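Local atomic coordinates of toxin 2A (PDB entry 5URP), a protein that probably transfers ADP-ribose from NAD+ to a host protein, acting as a toxin and virulence factor of the bacterium Paenibacillus larvae. Residues S46-E50 and E51-Q55; R61-S64 and P65-Y69; I206-G210 and G211-L215. One frame throughout, in Å; residues are numbered along the deposited sequence.

Interaction 1. Residues S46-E50 and E51-Q55; sequences STLTE and EEKRQ
A capping box formed by Thr-49 and Glu-52 opens helix 50-61, each residue's side chain taking the other's backbone N-H. Thr-49, the N-cap residue, has its OG1 lodged between its own backbone N and carbonyl carbon (chi1 68°), which turns the hydroxyl oxygen into the first turn to accept from Glu-52 N at 3.0 Å. In return Glu-52, its chain extended beyond CG, runs back alongside Thr-49, and its OE1 receives Thr-49 N at 2.9 Å. That N-H points almost straight at the oxygen, yet it arrives from above the carboxylate plane, 44° out of it. The same oxygen, Glu-52 OE1, touches the CD2 methyl of Leu-48 at 3.6 Å, while CB of Leu-48 packs on the aliphatic stem of Lys-53, with Lys-53 CE at 3.9 Å. Farther round, Leu-48 reaches Ala-91 of helix 79-92.

Glu-50 and Lys-53 form an i to i+3 salt bridge on the exposed side of this turn. The Glu-50 chain bends at chi2 and lets the extended lysine come across it, so that Lys-53 NZ meets Glu-50 OE2 at 2.8 Å on the syn side but well out of the carboxylate plane. One residue on, beside Leu-87 of helix 79-92, Glu-51 OE2 takes two donors: Arg-54 NE at 3.1 Å, in the guanidinium plane and on the syn lone pair, and Gln-55 NE2 at 2.9 Å, nearly along the C-O axis.

Glu-52 is buried, and its carboxylate also makes salt bridges to Lys-90 through OE2 and to Lys-94 through OE1. Two ammonium groups together with the N-terminal end of the helix should favour the ionised carboxylate, so the capping residue probably carries its full negative charge and ties the start of helix 50-61 to the lysines.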
loop_
_atom_site.group_PDB
_atom_site.type_symbol
_atom_site.label_atom_id
_atom_site.label_comp_id
_atom_site.label_asym_id
_atom_site.label_seq_id
_atom_site.Cartn_x
_atom_site.Cartn_y
_atom_site.Cartn_z
ATOM N N SER A 46 18.538 -0.126 -13.167
ATOM C CA SER A 46 19.817 -0.707 -13.577
ATOM C C SER A 46 20.283 -1.825 -12.660
ATOM O O SER A 46 21.293 -2.478 -12.975
ATOM C CB SER A 46 20.914 0.353 -13.624
ATOM O OG SER A 46 20.931 1.026 -12.391
ATOM N N THR A 47 19.629 -2.024 -11.522
ATOM C CA THR A 47 19.959 -3.134 -10.634
ATOM C C THR A 47 19.061 -4.336 -10.835
ATOM O O THR A 47 19.415 -5.430 -10.388
ATOM C CB THR A 47 19.873 -2.712 -9.162
ATOM O OG1 THR A 47 18.515 -2.595 -8.754
ATOM C CG2 THR A 47 20.680 -1.394 -8.924
ATOM N N LEU A 48 17.938 -4.155 -11.523
ATOM C CA LEU A 48 16.925 -5.190 -11.682
ATOM C C LEU A 48 17.271 -6.139 -12.818
ATOM O O LEU A 48 17.787 -5.720 -13.860
ATOM C CB LEU A 48 15.566 -4.559 -11.971
ATOM C CG LEU A 48 14.847 -3.856 -10.828
ATOM C CD1 LEU A 48 13.614 -3.139 -11.385
ATOM C CD2 LEU A 48 14.450 -4.867 -9.765
ATOM N N THR A 49 16.985 -7.422 -12.612
ATOM C CA THR A 49 17.144 -8.398 -13.685
ATOM C C THR A 49 15.866 -8.409 -14.518
ATOM O O THR A 49 14.814 -7.983 -14.069
ATOM C CB THR A 49 17.370 -9.808 -13.159
ATOM O OG1 THR A 49 16.151 -10.233 -12.537
ATOM C CG2 THR A 49 18.520 -9.876 -12.158
ATOM N N GLU A 50 15.966 -8.948 -15.734
ATOM C CA GLU A 50 14.775 -9.008 -16.586
ATOM C C GLU A 50 13.662 -9.831 -15.938
ATOM O O GLU A 50 12.481 -9.465 -16.024
ATOM C CB GLU A 50 15.146 -9.556 -17.967
ATOM C CG GLU A 50 16.048 -8.618 -18.762
ATOM C CD GLU A 50 15.452 -7.227 -18.938
ATOM O OE1 GLU A 50 14.331 -7.112 -19.485
ATOM O OE2 GLU A 50 16.098 -6.244 -18.513
ATOM N N GLU A 51 14.008 -10.950 -15.298
ATOM C CA GLU A 51 12.983 -11.753 -14.631
ATOM C C GLU A 51 12.365 -11.035 -13.438
ATOM O O GLU A 51 11.150 -11.160 -13.205
ATOM C CB GLU A 51 13.567 -13.109 -14.212
ATOM C CG GLU A 51 12.509 -14.133 -13.794
ATOM C CD GLU A 51 11.318 -14.219 -14.768
ATOM O OE1 GLU A 51 11.531 -14.528 -15.963
ATOM O OE2 GLU A 51 10.165 -13.958 -14.344
ATOM N N GLU A 52 13.140 -10.230 -12.700
ATOM C CA GLU A 52 12.548 -9.432 -11.636
ATOM C C GLU A 52 11.541 -8.438 -12.197
ATOM O O GLU A 52 10.423 -8.311 -11.678
ATOM C CB GLU A 52 13.628 -8.691 -10.839
ATOM C CG GLU A 52 14.397 -9.615 -9.890
ATOM C CD GLU A 52 15.707 -9.014 -9.341
ATOM O OE1 GLU A 52 16.175 -7.970 -9.831
ATOM O OE2 GLU A 52 16.312 -9.639 -8.461
ATOM N N LYS A 53 11.926 -7.707 -13.240
ATOM C CA LYS A 53 10.996 -6.758 -13.868
ATOM C C LYS A 53 9.712 -7.451 -14.290
ATOM O O LYS A 53 8.612 -6.938 -14.046
ATOM C CB LYS A 53 11.649 -6.093 -15.080
ATOM C CG LYS A 53 12.820 -5.182 -14.724
ATOM C CD LYS A 53 13.485 -4.685 -15.996
ATOM C CE LYS A 53 14.737 -3.898 -15.721
ATOM N NZ LYS A 53 15.656 -4.031 -16.878
ATOM N N ARG A 54 9.828 -8.604 -14.939
ATOM C CA ARG A 54 8.645 -9.323 -15.414
ATOM C C ARG A 54 7.720 -9.704 -14.263
ATOM O O ARG A 54 6.494 -9.578 -14.375
ATOM C CB ARG A 54 9.083 -10.552 -16.193
ATOM C CG ARG A 54 7.948 -11.463 -16.579
ATOM C CD ARG A 54 8.469 -12.657 -17.359
ATOM N NE ARG A 54 8.152 -13.904 -16.666
ATOM C CZ ARG A 54 7.103 -14.679 -16.931
ATOM N NH1 ARG A 54 6.907 -15.781 -16.215
ATOM N NH2 ARG A 54 6.256 -14.376 -17.906
ATOM N N GLN A 55 8.280 -10.175 -13.143
ATOM C CA GLN A 55 7.426 -10.566 -12.022
ATOM C C GLN A 55 6.752 -9.373 -11.381
ATOM O O GLN A 55 5.607 -9.493 -10.924
ATOM C CB GLN A 55 8.219 -11.355 -10.970
ATOM C CG GLN A 55 8.675 -12.704 -11.434
ATOM C CD GLN A 55 7.530 -13.636 -11.836
ATOM O OE1 GLN A 55 6.374 -13.479 -11.403
ATOM N NE2 GLN A 55 7.843 -14.593 -12.693
#

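Interaction 2. Residues R61-S64 and P65-Y69; sequences RNAS and PINTY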
loop_
_atom_site.group_PDB
_atom_site.type_symbol
_atom_site.label_atom_id
_atom_site.label_comp_id
_atom_site.label_asym_id
_atom_site.label_seq_id
_atom_site.Cartn_x
_atom_site.Cartn_y
_atom_site.Cartn_z
ATOM N N ARG A 61 -0.359 -6.678 -12.621
ATOM C CA ARG A 61 -1.464 -7.089 -13.497
ATOM C C ARG A 61 -2.559 -7.781 -12.707
ATOM O O ARG A 61 -3.744 -7.607 -12.990
ATOM C CB ARG A 61 -0.913 -8.004 -14.579
ATOM C CG ARG A 61 -1.921 -8.574 -15.587
ATOM C CD ARG A 61 -1.218 -9.448 -16.637
ATOM N NE ARG A 61 -2.130 -10.129 -17.546
ATOM C CZ ARG A 61 -2.796 -11.239 -17.223
ATOM N NH1 ARG A 61 -2.610 -11.760 -15.991
ATOM N NH2 ARG A 61 -3.586 -11.817 -18.071
ATOM N N ASN A 62 -2.178 -8.564 -11.703
ATOM C CA ASN A 62 -3.146 -9.313 -10.923
ATOM C C ASN A 62 -2.470 -9.646 -9.585
ATOM O O ASN A 62 -1.817 -10.681 -9.449
ATOM C CB ASN A 62 -3.585 -10.559 -11.648
ATOM C CG ASN A 62 -4.659 -11.282 -10.923
ATOM O OD1 ASN A 62 -5.365 -10.705 -10.085
ATOM N ND2 ASN A 62 -4.798 -12.566 -11.223
ATOM N N ALA A 63 -2.635 -8.752 -8.616
ATOM C CA ALA A 63 -1.937 -8.900 -7.334
ATOM C C ALA A 63 -2.634 -9.857 -6.371
ATOM O O ALA A 63 -1.998 -10.372 -5.449
ATOM C CB ALA A 63 -1.803 -7.531 -6.674
ATOM N N SER A 64 -3.924 -10.105 -6.548
ATOM C CA SER A 64 -4.682 -10.818 -5.521
ATOM C C SER A 64 -4.217 -12.242 -5.269
ATOM O O SER A 64 -4.210 -12.653 -4.093
ATOM C CB SER A 64 -6.175 -10.825 -5.888
ATOM O OG SER A 64 -6.750 -9.561 -5.637
ATOM N N PRO A 65 -3.826 -13.036 -6.271
ATOM C CA PRO A 65 -3.377 -14.410 -5.972
ATOM C C PRO A 65 -2.160 -14.463 -5.066
ATOM O O PRO A 65 -2.115 -15.250 -4.109
ATOM C CB PRO A 65 -3.060 -14.971 -7.365
ATOM C CG PRO A 65 -3.904 -14.183 -8.291
ATOM C CD PRO A 65 -3.960 -12.815 -7.722
ATOM N N ILE A 66 -1.146 -13.664 -5.382
ATOM C CA ILE A 66 0.055 -13.618 -4.559
ATOM C C ILE A 66 -0.286 -13.139 -3.161
ATOM O O ILE A 66 0.139 -13.740 -2.167
ATOM C CB ILE A 66 1.124 -12.740 -5.232
ATOM C CG1 ILE A 66 1.824 -13.547 -6.331
ATOM C CG2 ILE A 66 2.151 -12.267 -4.217
ATOM C CD1 ILE A 66 2.763 -12.736 -7.227
ATOM N N ASN A 67 -1.052 -12.044 -3.051
ATOM C CA ASN A 67 -1.283 -11.475 -1.722
ATOM C C ASN A 67 -2.182 -12.368 -0.881
ATOM O O ASN A 67 -1.950 -12.532 0.323
ATOM C CB ASN A 67 -1.833 -10.061 -1.831
ATOM C CG ASN A 67 -0.760 -9.068 -2.255
ATOM O OD1 ASN A 67 0.451 -9.317 -2.091
ATOM N ND2 ASN A 67 -1.185 -7.948 -2.811
ATOM N N THR A 68 -3.205 -12.964 -1.492
ATOM C CA THR A 68 -4.032 -13.930 -0.787
ATOM C C THR A 68 -3.207 -15.114 -0.321
ATOM O O THR A 68 -3.393 -15.623 0.793
ATOM C CB THR A 68 -5.170 -14.405 -1.698
ATOM O OG1 THR A 68 -5.967 -13.277 -2.077
ATOM C CG2 THR A 68 -6.033 -15.396 -0.978
ATOM N N TYR A 69 -2.322 -15.597 -1.180
ATOM C CA TYR A 69 -1.473 -16.717 -0.808
ATOM C C TYR A 69 -0.642 -16.365 0.420
ATOM O O TYR A 69 -0.580 -17.125 1.386
ATOM C CB TYR A 69 -0.592 -17.067 -2.005
ATOM C CG TYR A 69 0.452 -18.114 -1.765
ATOM C CD1 TYR A 69 0.129 -19.459 -1.794
ATOM C CD2 TYR A 69 1.770 -17.763 -1.552
ATOM C CE1 TYR A 69 1.095 -20.420 -1.590
ATOM C CE2 TYR A 69 2.735 -18.708 -1.352
ATOM C CZ TYR A 69 2.400 -20.035 -1.372
ATOM O OH TYR A 69 3.364 -20.997 -1.172
HETATM O O HOH W 1 -0.418 -12.329 -7.942
#
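The flat amide of Asn-62 lies against the ring of Pro-65, the two side chains crossing at about a right angle. Its CG stands anti to the backbone N (chi1 -175°), which swings the amide toward the proline. OD1 of Asn-62 sits 3.5 Å from Pro-65 CD, and ND2 of Asn-62 comes equally near Pro-65 CG, so the contact is made by both ends of the amide on two neighbouring ring carbons. It is van der Waals packing between exposed groups.

Thr-68 turns instead to the backbone one turn earlier. Its OG1 is turned back alongside its own N-H (chi1 -60°) and donates to Ser-64 O at 2.7 Å, coming from above the carbonyl plane, while Thr-68 N reaches the same oxygen at 2.8 Å from the opposite face. Two donors from one residue therefore grip a single carbonyl.

This is the short link where helix 50-61 ends and helix 64-72 starts. Asn-62 is the first residue to leave helical geometry, and Pro-65 stands in the first turn of the new helix, where a residue lacking an N-H costs no helical bond. One turn on, the backbone N of Asn-67 donates to Ala-63 O at 3.1 Å. A water links the two helix ends, donating to Asn-62 O at 2.6 Å and accepting from Ile-66 N at 3.0 Å.

Asn-67 lays its amide beside Ala-63, ND2 lying 3.9 Å from Ala-63 CB. Both ends of that amide are held farther off: ND2 donates to the hydroxyl of Tyr-59, and OD1 accepts from the backbone N of Tyr-148. Ile-66, buried, packs its side chain on Met-81 and Ile-88 of helix 79-92.

Interaction 3. Residues I206-G210 and G211-L215; sequences IIVNG and GSQRL
Val-208 overlaps the stem of Gln-213, the two side chains running side by side and pointing the same way. CG1 of Val-208 rests 3.6 Å from Gln-213 NE2 and also touches CG and CD, while the other end of the amide, OE1, accepts from the backbone N of Val-126. The pair sits at the closed end of a beta hairpin joining strand 197-207 to strand 214-221, in the mixed sheet of the ADP-ribosyltransferase fold. Ile-207 and Arg-214 form its last antiparallel hydrogen-bonded pair, with Ile-207 N donating to Arg-214 O at 2.8 Å and Arg-214 N to Ile-207 O at 2.9 Å. Next to it Ile-206 and Leu-215 are a non-hydrogen-bonded pair. Their side chains meet on one face of the sheet, where Ile-206 CG1 and Leu-215 CD1 are 4.1 Å apart and both residues pack on Ala-131 of helix 128-138.

On the other face Ile-207 and Arg-214 cross. The arginine bends at chi3 (-71°), which folds its guanidinium back toward the turn, and the CD1 methyl of Ile-207 comes to it obliquely, 3.7 Å from Arg-214 NH2. Beyond this methyl the group is held at its edge. Arg-214 NH2 donates to Asn-209 OD1 at 3.0 Å, a bond lying in the guanidinium plane though tilted from the amide's carbonyl plane; the two flat groups are 29° apart. Gly-210, with its positive phi, carries the chain round to Gly-211.

A water bridges the arginine and the turn, accepting from Arg-214 NE at 2.9 Å and donating to Asn-209 O, so that one asparagine meets the guanidinium edge twice, directly through OD1 and by way of the water through its backbone carbonyl.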
loop_
_atom_site.group_PDB
_atom_site.type_symbol
_atom_site.label_atom_id
_atom_site.label_comp_id
_atom_site.label_asym_id
_atom_site.label_seq_id
_atom_site.Cartn_x
_atom_site.Cartn_y
_atom_site.Cartn_z
ATOM N N ILE A 206 -13.044 9.740 11.191
ATOM C CA ILE A 206 -13.984 9.774 10.075
ATOM C C ILE A 206 -13.722 11.033 9.269
ATOM O O ILE A 206 -13.623 12.126 9.837
ATOM C CB ILE A 206 -15.440 9.752 10.560
ATOM C CG1 ILE A 206 -15.783 8.447 11.292
ATOM C CG2 ILE A 206 -16.388 9.971 9.342
ATOM C CD1 ILE A 206 -17.172 8.474 12.005
ATOM N N ILE A 207 -13.640 10.881 7.950
ATOM C CA ILE A 207 -13.622 12.009 7.031
ATOM C C ILE A 207 -14.891 11.963 6.178
ATOM O O ILE A 207 -15.501 10.908 5.973
ATOM C CB ILE A 207 -12.357 12.031 6.165
ATOM C CG1 ILE A 207 -12.173 10.739 5.383
ATOM C CG2 ILE A 207 -11.104 12.295 7.051
ATOM C CD1 ILE A 207 -11.034 10.820 4.384
ATOM N N VAL A 208 -15.291 13.131 5.681
ATOM C CA VAL A 208 -16.609 13.266 5.050
ATOM C C VAL A 208 -16.541 13.920 3.688
ATOM O O VAL A 208 -17.586 14.274 3.112
ATOM C CB VAL A 208 -17.561 14.056 5.955
ATOM C CG1 VAL A 208 -17.686 13.364 7.279
ATOM C CG2 VAL A 208 -17.071 15.466 6.171
ATOM N N ASN A 209 -15.345 14.057 3.139
ATOM C CA ASN A 209 -15.264 14.721 1.847
ATOM C C ASN A 209 -15.717 13.783 0.732
ATOM O O ASN A 209 -15.765 12.558 0.878
ATOM C CB ASN A 209 -13.856 15.261 1.576
ATOM C CG ASN A 209 -12.808 14.177 1.402
ATOM O OD1 ASN A 209 -12.871 13.117 2.019
ATOM N ND2 ASN A 209 -11.818 14.453 0.567
ATOM N N GLY A 210 -16.074 14.395 -0.390
ATOM C CA GLY A 210 -16.742 13.692 -1.465
ATOM C C GLY A 210 -18.145 13.285 -1.063
ATOM O O GLY A 210 -18.764 13.832 -0.135
ATOM N N GLY A 211 -18.657 12.291 -1.790
ATOM C CA GLY A 211 -20.027 11.878 -1.607
ATOM C C GLY A 211 -20.237 10.746 -0.633
ATOM O O GLY A 211 -21.381 10.340 -0.421
ATOM N N SER A 212 -19.174 10.210 -0.040
ATOM C CA SER A 212 -19.308 9.159 0.955
ATOM C C SER A 212 -18.252 9.353 2.029
ATOM O O SER A 212 -17.103 9.678 1.728
ATOM C CB SER A 212 -19.153 7.763 0.352
ATOM O OG SER A 212 -17.828 7.558 -0.091
ATOM N N GLN A 213 -18.657 9.136 3.269
ATOM C CA GLN A 213 -17.727 9.204 4.385
ATOM C C GLN A 213 -16.789 8.008 4.360
ATOM O O GLN A 213 -17.109 6.937 3.832
ATOM C CB GLN A 213 -18.483 9.249 5.717
ATOM C CG GLN A 213 -19.426 10.433 5.832
ATOM C CD GLN A 213 -20.121 10.526 7.169
ATOM O OE1 GLN A 213 -20.052 9.611 8.001
ATOM N NE2 GLN A 213 -20.830 11.633 7.380
ATOM N N ARG A 214 -15.614 8.204 4.946
ATOM C CA ARG A 214 -14.606 7.164 5.004
ATOM C C ARG A 214 -13.908 7.209 6.352
ATOM O O ARG A 214 -13.976 8.194 7.088
ATOM C CB ARG A 214 -13.541 7.317 3.901
ATOM C CG ARG A 214 -14.085 7.179 2.490
ATOM C CD ARG A 214 -13.042 7.512 1.458
ATOM N NE ARG A 214 -12.726 8.935 1.419
ATOM C CZ ARG A 214 -11.727 9.442 0.707
ATOM N NH1 ARG A 214 -10.938 8.637 0.002
ATOM N NH2 ARG A 214 -11.513 10.752 0.704
ATOM N N LEU A 215 -13.244 6.114 6.671
ATOM C CA LEU A 215 -12.344 6.081 7.809
ATOM C C LEU A 215 -10.932 6.362 7.312
ATOM O O LEU A 215 -10.433 5.647 6.442
ATOM C CB LEU A 215 -12.404 4.721 8.496
ATOM C CG LEU A 215 -12.010 4.650 9.946
ATOM C CD1 LEU A 215 -13.043 5.375 10.821
ATOM C CD2 LEU A 215 -11.940 3.182 10.271
HETATM O O HOH W 2 -14.622 10.700 2.659
#

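From the N terminus, the three contacts come in series, and none nests in or crosses another. Interaction 1 closes the short loop after helix 30-45 and starts helix 50-61. Interaction 2 follows at that helix's far end, turning the chain into helix 64-72; their centres lie about 19 Å apart, and both sites pack on helix 79-92, which thus touches helices 50-61 and 64-72 alike. Interaction 3 comes much later, closing the hairpin between strands 197-207 and 214-221 beside helix 128-138. Its centre is about 39 Å from that of interaction 1, on the opposite side of the chain's centre, and about 28 Å from that of interaction 2.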